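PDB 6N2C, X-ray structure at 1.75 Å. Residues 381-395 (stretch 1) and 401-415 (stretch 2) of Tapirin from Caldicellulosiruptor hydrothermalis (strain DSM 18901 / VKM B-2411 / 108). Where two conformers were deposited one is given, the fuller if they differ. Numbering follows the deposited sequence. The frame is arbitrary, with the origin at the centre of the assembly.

Stretch 1 (381-395) LKIDGEVKLNVKKIV
Stretch 2 (401-415) TISNLNSGTNIRVSD

On one face of two pairs of parallel strands, I383, L389 and V391 meet I402, I411 and V413. Branched aliphatic chains suit the buried layer of I383, L389, V391, I411 and V413: V391 CG2 lies 4.0 Å from V413 CG2, L389 CD1 4.3 Å from I411 CG2, and I411 CD1 (chi1 m, chi2 t) 4.1 Å from V387 CG2 and 4.4 Å from I383 CD1, linking the two strand pairs. The end of I402 leads away; its CG2 lies 4.3 Å from I383 CB.

Strands 381-384 and 401-403 run at 1°, with K382, I383 and D384 beside T401, I402 and S403. Extended residues alternate their bonds: T401 N to L381 O (2.8 Å), I383 N to T401 O (3.0 Å), S403 N to I383 O (3.0 Å), G385 N to S403 O (2.9 Å). The strands that begin at 388 and 411, at 9°, repeat the ladder with L389 beside I411, N390 beside R412 and V391 beside V413, as in R412 N to L389 O (2.7 Å).

At phi 93°, psi -176°, a CB on G385 would jam against D384 O, so glycine fits. E386 (m, m) sends its carboxylate toward the loop after S403; two acceptor oxygens take several donors: OE2 N406 N (2.8 Å) and S407 N (2.9 Å), OE1 S407 OG (3.1 Å).

At the polar edge, D384 OD1, a carboxylate oxygen, accepts from amide N404 ND2 (3.0 Å). K393 NZ and D415 OD2, 4.4 Å apart, are beyond a salt bridge; one water bridges them.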

ATOM      1  N   LEU A 381      -3.661 -17.790  23.430  1.00 21.33           N
ATOM      2  CA  LEU A 381      -2.377 -18.263  22.906  1.00 18.87           C
ATOM      3  C   LEU A 381      -2.510 -19.732  22.579  1.00 21.36           C
ATOM      4  O   LEU A 381      -2.880 -20.507  23.470  1.00 19.09           O
ATOM      5  CB  LEU A 381      -1.316 -18.127  23.923  1.00 20.40           C
ATOM      6  CG  LEU A 381       0.118 -18.627  23.573  1.00 21.53           C
ATOM      7  CD1 LEU A 381       0.616 -17.881  22.379  1.00 21.34           C
ATOM      8  CD2 LEU A 381       1.083 -18.426  24.687  1.00 23.03           C
ATOM      9  N   LYS A 382      -2.225 -20.125  21.324  1.00 18.50           N
ATOM     10  CA  LYS A 382      -2.179 -21.538  20.913  1.00 20.92           C
ATOM     11  C   LYS A 382      -0.796 -21.862  20.426  1.00 19.82           C
ATOM     12  O   LYS A 382      -0.269 -21.162  19.572  1.00 22.61           O
ATOM     13  CB  LYS A 382      -3.189 -21.866  19.805  1.00 22.21           C
ATOM     14  CG  LYS A 382      -3.168 -23.316  19.342  1.00 25.40           C
ATOM     15  CD  LYS A 382      -4.268 -23.535  18.320  1.00 28.12           C
ATOM     16  CE  LYS A 382      -4.310 -24.938  17.778  1.00 31.75           C
ATOM     17  NZ  LYS A 382      -4.600 -26.053  18.782  1.00 33.65           N
ATOM     18  N   ILE A 383      -0.155 -22.866  21.037  1.00 20.58           N
ATOM     19  CA  ILE A 383       1.150 -23.386  20.650  1.00 22.31           C
ATOM     20  C   ILE A 383       0.915 -24.896  20.332  1.00 24.22           C
ATOM     21  O   ILE A 383       0.328 -25.625  21.154  1.00 21.53           O
ATOM     22  CB  ILE A 383       2.153 -23.217  21.769  1.00 24.31           C
ATOM     23  CG1 ILE A 383       2.513 -21.738  21.921  1.00 24.47           C
ATOM     24  CG2 ILE A 383       3.424 -23.996  21.468  1.00 26.44           C
ATOM     25  CD1 ILE A 383       3.338 -21.463  23.118  1.00 26.47           C
ATOM     26  N   ASP A 384       1.228 -25.292  19.084  1.00 23.49           N
ATOM     27  CA  ASP A 384       1.146 -26.663  18.647  1.00 22.41           C
ATOM     28  C   ASP A 384       2.514 -27.040  18.133  1.00 25.39           C
ATOM     29  O   ASP A 384       3.021 -26.482  17.118  1.00 23.49           O
ATOM     30  CB  ASP A 384       0.010 -26.821  17.634  1.00 23.04           C
ATOM     31  CG  ASP A 384      -0.058 -28.208  17.034  1.00 29.22           C
ATOM     32  OD1 ASP A 384       0.574 -29.086  17.573  1.00 31.18           O
ATOM     33  OD2 ASP A 384      -0.752 -28.338  16.022  1.00 34.14           O
ATOM     34  N   GLY A 385       3.165 -27.956  18.818  1.00 25.92           N
ATOM     35  CA  GLY A 385       4.505 -28.376  18.460  1.00 26.42           C
ATOM     36  C   GLY A 385       5.640 -27.681  19.114  1.00 26.95           C
ATOM     37  O   GLY A 385       5.427 -26.814  19.967  1.00 24.19           O
ATOM     38  N   GLU A 386       6.860 -28.033  18.701  1.00 22.89           N
ATOM     39  CA  GLU A 386       8.070 -27.560  19.336  1.00 24.45           C
ATOM     40  C   GLU A 386       8.409 -26.300  18.604  1.00 25.12           C
ATOM     41  O   GLU A 386       9.437 -26.166  17.935  1.00 25.09           O
ATOM     42  CB  GLU A 386       9.206 -28.599  19.293  1.00 28.95           C
ATOM     43  CG  GLU A 386       8.843 -29.913  20.106  1.00 28.34           C
ATOM     44  CD  GLU A 386       8.849 -29.732  21.633  1.00 34.83           C
ATOM     45  OE1 GLU A 386       9.423 -28.728  22.139  1.00 37.59           O
ATOM     46  OE2 GLU A 386       8.230 -30.566  22.384  1.00 36.02           O
ATOM     47  N   VAL A 387       7.547 -25.296  18.834  1.00 23.85           N
ATOM     48  CA  VAL A 387       7.794 -23.963  18.252  1.00 22.81           C
ATOM     49  C   VAL A 387       9.121 -23.334  18.718  1.00 23.06           C
ATOM     50  O   VAL A 387       9.690 -23.690  19.725  1.00 22.98           O
ATOM     51  CB  VAL A 387       6.562 -23.033  18.513  1.00 20.04           C
ATOM     52  CG1 VAL A 387       5.310 -23.654  17.925  1.00 21.32           C
ATOM     53  CG2 VAL A 387       6.372 -22.719  19.982  1.00 22.03           C
ATOM     54  N   LYS A 388       9.601 -22.332  17.975  1.00 21.78           N
ATOM     55  CA  LYS A 388      10.731 -21.599  18.341  1.00 22.26           C
ATOM     56  C   LYS A 388      10.319 -20.197  18.785  1.00 27.87           C
ATOM     57  O   LYS A 388      10.018 -19.342  17.909  1.00 25.83           O
ATOM     58  CB  LYS A 388      11.681 -21.479  17.202  1.00 27.29           C
ATOM     59  CG  LYS A 388      12.355 -22.804  16.860  1.00 33.33           C
ATOM     60  CD  LYS A 388      13.395 -22.553  15.772  1.00 42.61           C
ATOM     61  CE  LYS A 388      13.462 -23.684  14.765  1.00 50.63           C
ATOM     62  NZ  LYS A 388      13.830 -24.940  15.471  1.00 54.80           N
ATOM     63  N   LEU A 389      10.317 -19.958  20.095  0.61 24.60           N
ATOM     64  CA  LEU A 389       9.909 -18.669  20.666  0.61 27.00           C
ATOM     65  C   LEU A 389      11.044 -18.156  21.497  0.61 28.39           C
ATOM     66  O   LEU A 389      11.583 -18.892  22.331  0.61 34.15           O
ATOM     67  CB  LEU A 389       8.739 -18.804  21.602  0.61 29.46           C
ATOM     68  CG  LEU A 389       7.407 -19.325  21.160  0.61 28.41           C
ATOM     69  CD1 LEU A 389       6.448 -19.184  22.332  0.61 29.93           C
ATOM     70  CD2 LEU A 389       6.977 -18.478  19.960  0.61 35.30           C
ATOM     71  N   ASN A 390      11.466 -16.939  21.228  1.00 23.73           N
ATOM     72  CA  ASN A 390      12.509 -16.273  21.982  1.00 22.83           C
ATOM     73  C   ASN A 390      12.041 -14.827  22.264  1.00 25.14           C
ATOM     74  O   ASN A 390      12.231 -13.927  21.394  1.00 24.86           O
ATOM     75  CB  ASN A 390      13.800 -16.334  21.179  1.00 23.88           C
ATOM     76  CG  ASN A 390      14.943 -15.652  21.878  1.00 26.50           C
ATOM     77  OD1 ASN A 390      14.947 -15.523  23.119  1.00 30.00           O
ATOM     78  ND2 ASN A 390      15.874 -15.155  21.109  1.00 29.25           N
ATOM     79  N   VAL A 391      11.439 -14.594  23.429  1.00 20.90           N
ATOM     80  CA  VAL A 391      10.831 -13.339  23.746  1.00 22.13           C
ATOM     81  C   VAL A 391      11.089 -12.937  25.155  1.00 24.16           C
ATOM     82  O   VAL A 391      11.660 -13.727  25.940  1.00 24.65           O
ATOM     83  CB  VAL A 391       9.315 -13.363  23.495  1.00 23.42           C
ATOM     84  CG1 VAL A 391       9.040 -13.846  22.088  1.00 23.17           C
ATOM     85  CG2 VAL A 391       8.595 -14.327  24.437  1.00 23.94           C
ATOM     86  N   LYS A 392      10.701 -11.713  25.499  1.00 20.77           N
ATOM     87  CA  LYS A 392      10.889 -11.263  26.885  1.00 22.12           C
ATOM     88  C   LYS A 392       9.708 -11.623  27.773  1.00 23.08           C
ATOM     89  O   LYS A 392       9.898 -12.128  28.880  1.00 21.92           O
ATOM     90  CB  LYS A 392      11.173  -9.790  26.884  1.00 23.79           C
ATOM     91  CG  LYS A 392      11.431  -9.185  28.267  1.00 26.11           C
ATOM     92  CD  LYS A 392      12.107  -7.827  28.190  1.00 23.51           C
ATOM     93  CE  LYS A 392      11.105  -6.707  28.002  1.00 26.32           C
ATOM     94  NZ  LYS A 392      11.793  -5.402  27.770  1.00 26.59           N
ATOM     95  N   LYS A 393       8.497 -11.278  27.371  1.00 20.84           N
ATOM     96  CA  LYS A 393       7.311 -11.542  28.185  1.00 20.89           C
ATOM     97  C   LYS A 393       6.105 -11.817  27.328  1.00 19.60           C
ATOM     98  O   LYS A 393       5.938 -11.226  26.265  1.00 20.07           O
ATOM     99  CB  LYS A 393       6.993 -10.347  29.128  1.00 20.36           C
ATOM    100  CG  LYS A 393       5.807 -10.505  30.067  1.00 23.25           C
ATOM    101  CD  LYS A 393       5.585  -9.265  30.930  1.00 27.19           C
ATOM    102  CE  LYS A 393       4.621  -9.542  32.056  1.00 29.58           C
ATOM    103  NZ  LYS A 393       4.344  -8.274  32.831  1.00 37.07           N
ATOM    104  N   ILE A 394       5.266 -12.748  27.783  1.00 20.60           N
ATOM    105  CA  ILE A 394       3.961 -12.960  27.164  1.00 19.66           C
ATOM    106  C   ILE A 394       2.930 -12.737  28.257  1.00 21.69           C
ATOM    107  O   ILE A 394       3.041 -13.257  29.379  1.00 18.30           O
ATOM    108  CB  ILE A 394       3.833 -14.348  26.560  1.00 19.39           C
ATOM    109  CG1 ILE A 394       4.937 -14.602  25.522  1.00 21.07           C
ATOM    110  CG2 ILE A 394       2.432 -14.653  26.045  1.00 18.92           C
ATOM    111  CD1 ILE A 394       4.990 -16.025  24.972  1.00 21.06           C
ATOM    112  N   VAL A 395       1.882 -12.032  27.893  1.00 19.05           N
ATOM    113  CA  VAL A 395       0.716 -11.808  28.723  1.00 19.22           C
ATOM    114  C   VAL A 395      -0.435 -12.451  28.036  1.00 20.03           C
ATOM    115  O   VAL A 395      -0.733 -12.098  26.909  1.00 21.25           O
ATOM    116  CB  VAL A 395       0.480 -10.282  28.897  1.00 21.24           C
ATOM    117  CG1 VAL A 395      -0.809 -10.017  29.653  1.00 22.39           C
ATOM    118  CG2 VAL A 395       1.634  -9.688  29.659  1.00 22.74           C
ATOM    119  N   THR A 401      -3.684 -22.723  24.993  1.00 20.07           N
ATOM    120  CA  THR A 401      -3.938 -24.056  24.516  1.00 22.94           C
ATOM    121  C   THR A 401      -2.576 -24.597  24.004  1.00 24.30           C
ATOM    122  O   THR A 401      -1.962 -24.026  23.083  1.00 22.41           O
ATOM    123  CB  THR A 401      -5.005 -24.020  23.442  1.00 24.10           C
ATOM    124  OG1 THR A 401      -6.232 -23.571  24.050  1.00 24.84           O
ATOM    125  CG2 THR A 401      -5.248 -25.413  22.901  1.00 28.55           C
ATOM    126  N   ILE A 402      -2.112 -25.691  24.621  0.63 23.37           N
ATOM    127  CA  ILE A 402      -0.886 -26.342  24.194  0.63 24.94           C
ATOM    128  C   ILE A 402      -1.179 -27.765  23.687  0.63 24.56           C
ATOM    129  O   ILE A 402      -2.109 -28.443  24.166  0.63 19.86           O
ATOM    130  CB  ILE A 402       0.177 -26.348  25.278  0.63 24.57           C
ATOM    131  CG1 ILE A 402      -0.376 -26.875  26.632  0.63 25.15           C
ATOM    132  CG2 ILE A 402       0.725 -24.943  25.475  0.63 25.29           C
ATOM    133  CD1 ILE A 402       0.728 -27.279  27.595  0.63 26.38           C
ATOM    134  N   SER A 403      -0.413 -28.157  22.680  1.00 24.90           N
ATOM    135  CA  SER A 403      -0.474 -29.543  22.158  1.00 26.04           C
ATOM    136  C   SER A 403       0.812 -29.916  21.512  1.00 30.33           C
ATOM    137  O   SER A 403       1.562 -29.067  21.022  1.00 22.97           O
ATOM    138  CB  SER A 403      -1.634 -29.714  21.223  1.00 26.94           C
ATOM    139  OG  SER A 403      -1.530 -28.886  20.099  1.00 30.84           O
ATOM    140  N   ASN A 404       1.074 -31.238  21.468  1.00 28.56           N
ATOM    141  CA  ASN A 404       2.289 -31.774  20.809  1.00 29.74           C
ATOM    142  C   ASN A 404       3.503 -31.081  21.294  1.00 27.80           C
ATOM    143  O   ASN A 404       4.453 -30.879  20.577  1.00 26.73           O
ATOM    144  CB  ASN A 404       2.136 -31.734  19.310  1.00 29.94           C
ATOM    145  CG  ASN A 404       0.973 -32.563  18.861  1.00 32.15           C
ATOM    146  OD1 ASN A 404       0.915 -33.766  19.177  1.00 32.86           O
ATOM    147  ND2 ASN A 404       0.026 -31.950  18.123  1.00 29.72           N
ATOM    148  N   LEU A 405       3.475 -30.702  22.571  1.00 27.61           N
ATOM    149  CA  LEU A 405       4.567 -29.936  23.122  1.00 30.07           C
ATOM    150  C   LEU A 405       5.044 -30.793  24.274  1.00 39.57           C
ATOM    151  O   LEU A 405       4.361 -30.854  25.372  1.00 32.26           O
ATOM    152  CB  LEU A 405       4.025 -28.578  23.659  1.00 33.89           C
ATOM    153  CG  LEU A 405       5.096 -27.708  24.344  1.00 37.86           C
ATOM    154  CD1 LEU A 405       6.186 -27.346  23.369  1.00 37.19           C
ATOM    155  CD2 LEU A 405       4.494 -26.468  25.024  1.00 36.86           C
ATOM    156  N   ASN A 406       6.187 -31.453  24.041  1.00 35.82           N
ATOM    157  CA  ASN A 406       6.732 -32.410  24.994  1.00 41.47           C
ATOM    158  C   ASN A 406       7.936 -31.949  25.751  1.00 35.94           C
ATOM    159  O   ASN A 406       8.052 -32.270  26.940  1.00 40.42           O
ATOM    160  CB  ASN A 406       7.011 -33.710  24.254  1.00 42.05           C
ATOM    161  CG  ASN A 406       5.760 -34.232  23.613  1.00 50.51           C
ATOM    162  OD1 ASN A 406       4.730 -34.396  24.304  1.00 46.77           O
ATOM    163  ND2 ASN A 406       5.788 -34.399  22.283  1.00 40.16           N
ATOM    164  N   SER A 407       8.853 -31.236  25.113  1.00 31.03           N
ATOM    165  CA  SER A 407      10.014 -30.699  25.822  1.00 32.27           C
ATOM    166  C   SER A 407       9.977 -29.183  26.043  1.00 30.82           C
ATOM    167  O   SER A 407      10.401 -28.722  27.062  1.00 27.64           O
ATOM    168  CB  SER A 407      11.301 -31.055  25.108  1.00 42.74           C
ATOM    169  OG  SER A 407      11.431 -30.390  23.866  1.00 41.60           O
ATOM    170  N   GLY A 408       9.481 -28.431  25.069  1.00 31.13           N
ATOM    171  CA  GLY A 408       9.642 -26.974  25.096  1.00 32.67           C
ATOM    172  C   GLY A 408      11.068 -26.425  24.998  1.00 32.05           C
ATOM    173  O   GLY A 408      11.296 -25.326  25.395  1.00 27.70           O
ATOM    174  N   THR A 409      11.992 -27.162  24.385  0.56 32.66           N
ATOM    175  CA  THR A 409      13.391 -26.761  24.443  0.56 37.01           C
ATOM    176  C   THR A 409      13.602 -25.414  23.769  0.56 37.19           C
ATOM    177  O   THR A 409      14.340 -24.557  24.322  0.56 32.84           O
ATOM    178  CB  THR A 409      14.353 -27.853  23.891  0.56 40.74           C
ATOM    179  OG1 THR A 409      13.908 -28.304  22.610  0.56 44.33           O
ATOM    180  CG2 THR A 409      14.390 -29.049  24.866  0.56 42.39           C
ATOM    181  N   ASN A 410      12.841 -25.177  22.681  1.00 34.09           N
ATOM    182  CA  ASN A 410      13.008 -23.928  21.929  1.00 29.62           C
ATOM    183  C   ASN A 410      12.074 -22.794  22.368  1.00 28.71           C
ATOM    184  O   ASN A 410      11.902 -21.825  21.608  1.00 24.78           O
ATOM    185  CB  ASN A 410      12.867 -24.177  20.463  1.00 32.04           C
ATOM    186  CG  ASN A 410      14.045 -24.967  19.926  1.00 39.14           C
ATOM    187  OD1 ASN A 410      15.176 -24.707  20.306  1.00 40.36           O
ATOM    188  ND2 ASN A 410      13.781 -25.904  19.081  1.00 36.98           N
ATOM    189  N   ILE A 411      11.453 -22.921  23.528  1.00 27.68           N
ATOM    190  CA  ILE A 411      10.604 -21.829  24.066  1.00 26.71           C
ATOM    191  C   ILE A 411      11.460 -21.147  25.109  1.00 28.33           C
ATOM    192  O   ILE A 411      11.775 -21.767  26.150  1.00 30.32           O
ATOM    193  CB  ILE A 411       9.300 -22.360  24.642  1.00 26.53           C
ATOM    194  CG1 ILE A 411       8.472 -22.941  23.498  1.00 24.49           C
ATOM    195  CG2 ILE A 411       8.536 -21.275  25.443  1.00 28.74           C
ATOM    196  CD1 ILE A 411       7.164 -23.591  23.896  1.00 28.63           C
ATOM    197  N   ARG A 412      11.907 -19.915  24.828  0.53 24.59           N
ATOM    198  CA  ARG A 412      12.677 -19.097  25.767  0.53 26.50           C
ATOM    199  C   ARG A 412      11.915 -17.804  26.067  0.53 28.04           C
ATOM    200  O   ARG A 412      11.496 -17.075  25.136  0.53 25.59           O
ATOM    201  CB  ARG A 412      14.062 -18.774  25.209  0.53 29.24           C
ATOM    202  CG  ARG A 412      14.967 -20.007  24.994  0.53 32.60           C
ATOM    203  CD  ARG A 412      15.557 -20.036  23.574  0.53 37.72           C
ATOM    204  NE  ARG A 412      16.653 -19.067  23.349  0.53 38.27           N
ATOM    205  CZ  ARG A 412      17.067 -18.614  22.151  0.53 36.91           C
ATOM    206  NH1 ARG A 412      16.497 -18.992  21.013  0.53 32.21           N
ATOM    207  NH2 ARG A 412      18.082 -17.770  22.096  0.53 40.97           N
ATOM    208  N   VAL A 413      11.737 -17.524  27.354  1.00 23.43           N
ATOM    209  CA  VAL A 413      10.983 -16.326  27.824  1.00 26.08           C
ATOM    210  C   VAL A 413      11.782 -15.809  28.994  1.00 26.50           C
ATOM    211  O   VAL A 413      11.801 -16.424  30.082  1.00 30.57           O
ATOM    212  CB  VAL A 413       9.530 -16.641  28.256  1.00 24.30           C
ATOM    213  CG1 VAL A 413       8.777 -15.357  28.635  1.00 26.58           C
ATOM    214  CG2 VAL A 413       8.772 -17.339  27.110  1.00 25.50           C
ATOM    215  N   SER A 414      12.414 -14.663  28.801  1.00 23.18           N
ATOM    216  CA  SER A 414      13.363 -14.187  29.808  1.00 27.24           C
ATOM    217  C   SER A 414      12.711 -13.612  31.071  1.00 27.42           C
ATOM    218  O   SER A 414      13.269 -13.723  32.194  1.00 29.08           O
ATOM    219  CB  SER A 414      14.356 -13.218  29.164  1.00 27.46           C
ATOM    220  OG  SER A 414      13.719 -12.035  28.791  1.00 26.67           O
ATOM    221  N   ASP A 415      11.520 -13.060  30.961  1.00 22.73           N
ATOM    222  CA  ASP A 415      10.796 -12.577  32.116  1.00 24.08           C
ATOM    223  C   ASP A 415       9.774 -13.646  32.518  1.00 28.81           C
ATOM    224  O   ASP A 415      10.059 -14.484  33.398  1.00 26.45           O
ATOM    225  CB  ASP A 415      10.144 -11.225  31.846  1.00 27.10           C
ATOM    226  CG  ASP A 415       9.276 -10.706  32.998  1.00 28.82           C
ATOM    227  OD1 ASP A 415       9.294 -11.222  34.157  1.00 27.62           O
ATOM    228  OD2 ASP A 415       8.497  -9.728  32.784  1.00 30.31           O
TER
HETATM  229  O   HOH W   1      -2.613 -26.317  20.566  1.00 25.39           O
HETATM  230  O   HOH W   2      10.006 -25.814  21.611  0.88 25.57           O
HETATM  231  O   HOH W   3      11.888 -26.645  17.767  0.89 39.49           O
HETATM  232  O   HOH W   4       7.669 -33.104  20.936  0.87 46.39           O
HETATM  233  O   HOH W   5      17.767 -16.550  24.372  1.00 52.18           O
HETATM  234  O   HOH W   6       6.976  -8.223  34.150  1.00 33.61           O